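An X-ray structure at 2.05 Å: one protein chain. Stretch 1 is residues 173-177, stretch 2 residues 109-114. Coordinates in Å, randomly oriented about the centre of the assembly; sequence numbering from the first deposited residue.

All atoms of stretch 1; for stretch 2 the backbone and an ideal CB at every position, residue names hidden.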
# COMPACT_ATOMS: atom_id res chain seq x y z
N ALA A 173 -12.87 2.83 5.52
CA ALA A 173 -12.70 2.87 4.06
C ALA A 173 -12.17 4.23 3.57
O ALA A 173 -12.88 4.99 2.91
CB ALA A 173 -14.02 2.49 3.37
N GLY A 174 -10.96 4.57 3.97
CA GLY A 174 -10.29 5.78 3.49
C GLY A 174 -10.73 7.17 3.95
O GLY A 174 -10.37 8.19 3.30
N ARG A 175 -11.51 7.24 5.02
CA ARG A 175 -11.80 8.53 5.68
C ARG A 175 -10.79 8.81 6.80
O ARG A 175 -10.21 7.87 7.35
CB ARG A 175 -13.25 8.56 6.20
CG ARG A 175 -14.23 8.44 5.03
CD ARG A 175 -15.59 7.83 5.37
NE ARG A 175 -16.47 7.91 4.19
CZ ARG A 175 -16.57 7.00 3.21
NH1 ARG A 175 -15.88 5.87 3.25
NH2 ARG A 175 -17.39 7.21 2.19
N LEU A 176 -10.55 10.08 7.10
CA LEU A 176 -9.64 10.46 8.17
C LEU A 176 -10.13 9.86 9.50
O LEU A 176 -11.32 9.90 9.77
CB LEU A 176 -9.62 12.00 8.33
CG LEU A 176 -8.55 12.55 9.29
CD1 LEU A 176 -7.17 12.15 8.82
CD2 LEU A 176 -8.63 14.06 9.42
N ILE A 177 -9.21 9.30 10.27
CA ILE A 177 -9.47 8.77 11.62
C ILE A 177 -8.57 9.56 12.58
O ILE A 177 -7.33 9.52 12.46
CB ILE A 177 -9.19 7.24 11.72
CG1 ILE A 177 -10.16 6.45 10.82
CG2 ILE A 177 -9.29 6.77 13.17
CD1 ILE A 177 -9.74 5.03 10.47
N UNK A 109 -2.71 12.18 2.47
CA UNK A 109 -3.33 13.35 1.84
C UNK A 109 -4.66 13.09 1.13
O UNK A 109 -5.47 14.00 1.00
CB UNK A 109 -2.35 13.94 0.83
N UNK A 110 -4.89 11.82 0.69
CA UNK A 110 -6.15 11.40 0.04
C UNK A 110 -7.28 11.10 1.04
O UNK A 110 -8.41 10.81 0.64
CB UNK A 110 -5.90 10.16 -0.82
N UNK A 111 -6.98 11.11 2.34
CA UNK A 111 -7.98 10.65 3.30
C UNK A 111 -9.15 11.65 3.28
O UNK A 111 -8.95 12.87 3.27
CB UNK A 111 -7.38 10.52 4.70
N UNK A 112 -10.36 11.12 3.27
CA UNK A 112 -11.54 11.96 3.15
C UNK A 112 -11.89 12.59 4.48
O UNK A 112 -12.03 11.89 5.47
CB UNK A 112 -12.73 11.15 2.62
N UNK A 113 -12.04 13.92 4.52
CA UNK A 113 -12.39 14.60 5.79
C UNK A 113 -13.88 14.92 5.87
O UNK A 113 -14.39 15.15 6.94
CB UNK A 113 -11.58 15.89 5.94
N UNK A 114 -14.55 14.95 4.72
CA UNK A 114 -15.98 15.23 4.55
C UNK A 114 -16.30 14.75 3.14
O UNK A 114 -15.38 14.66 2.32
CB UNK A 114 -16.32 16.71 4.75

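The two segments meet through a single beta bridge centred on R175, whose CA lies 4.3 Å from the CA of position 112. Two backbone hydrogen bonds make it: the N of position 112 gives its hydrogen to G174 O at 2.9 Å, and L176 N gives its own to the O of position 112, also at 2.9 Å. Both are nearly straight, with angles of 170° at the hydrogen. Any residue but proline could supply the donor at 112, so the side chains must be read from what surrounds the bridge.

Position 109 has no atom of stretch 1 within 5.5 Å of its ideal CB, and its phi/psi of -59/-25 is open to nearly any residue. The contact sets no rule here; the residue is G109.

Position 110 is similar, its CB sideways and again beyond 5.5 Å of stretch 1. Small or polar residues would do as well as others. It is T110, in the p rotamer; its side chain stays 5.7 Å or more from stretch 1, and the link between T110 OG1 and G174 O runs through water 1, which donates to T110 OG1 at 2.7 Å and makes a weak hydrogen bond to G174 O, 3.4 Å from the water oxygen.

Position 111 lies closer. Its ideal CB, sideways, sits 4.0 Å from both L176 N and G174 O, so it flanks the backbone of stretch 1. That amide is already spent on position 112, while the side chain of L176 offers methyls nearby. An aliphatic residue such as leucine, isoleucine, valine or methionine would suit. The deposited L111, with chi1 m and chi2 t, brings CD1 to 3.9 Å from L176 CD1. Its backbone adds a CA-H...O contact, L111 CA to G174 O at 3.4 Å.

Position 112 is the centre of the bridge, and its extended phi/psi of -79/127 matches that role. Its CB points sideways, 3.9 Å from R175 CG, and the arginine carries its positive charge outward from there. An acid long enough to follow that chain is the obvious choice; glutamine or a shorter polar residue could also be accommodated. E112 takes t at chi1 and chi2, an extended course that delivers OE2 to R175 NE at 3.2 Å, a salt bridge. The carboxylate oxygen approaches the guanidinium obliquely. The same residue pair is thus joined in backbone register and by charge, and R175 CA adds a CA-H...O contact of 3.4 Å to E112 O.

Position 113 marks a corner in the chain. Its sideways CB is 4.9 Å from L176 CD2, near enough for a modest apolar side chain to close the gap, so valine, isoleucine or leucine would serve. V113, in the m rotamer, places CG1 3.9 Å from L176 CD2. L176 therefore meets L111 through CD1 and V113 through CD2.

Position 114 is extended and its CB points away, with nothing of stretch 1 within 5.5 Å. Many residues would fit as far as this contact is concerned; it is A114.

Stretch 2 (109-114) GTLEVA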
# COMPACT_ATOMS: atom_id res chain seq x y z
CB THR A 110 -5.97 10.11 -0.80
OG1 THR A 110 -5.79 8.98 0.06
CG2 THR A 110 -4.79 10.20 -1.67
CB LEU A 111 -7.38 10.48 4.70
CG LEU A 111 -6.27 9.42 4.91
CD1 LEU A 111 -5.74 9.51 6.32
CD2 LEU A 111 -6.80 8.01 4.62
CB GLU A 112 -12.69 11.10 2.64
CG GLU A 112 -13.99 11.85 2.52
CD GLU A 112 -14.99 11.06 1.74
OE1 GLU A 112 -14.85 10.97 0.52
OE2 GLU A 112 -15.91 10.50 2.37
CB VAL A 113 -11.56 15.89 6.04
CG1 VAL A 113 -10.07 15.57 6.16
CG2 VAL A 113 -11.79 16.94 4.94
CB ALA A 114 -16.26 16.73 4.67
O HOH W 1 -7.95 7.72 0.96
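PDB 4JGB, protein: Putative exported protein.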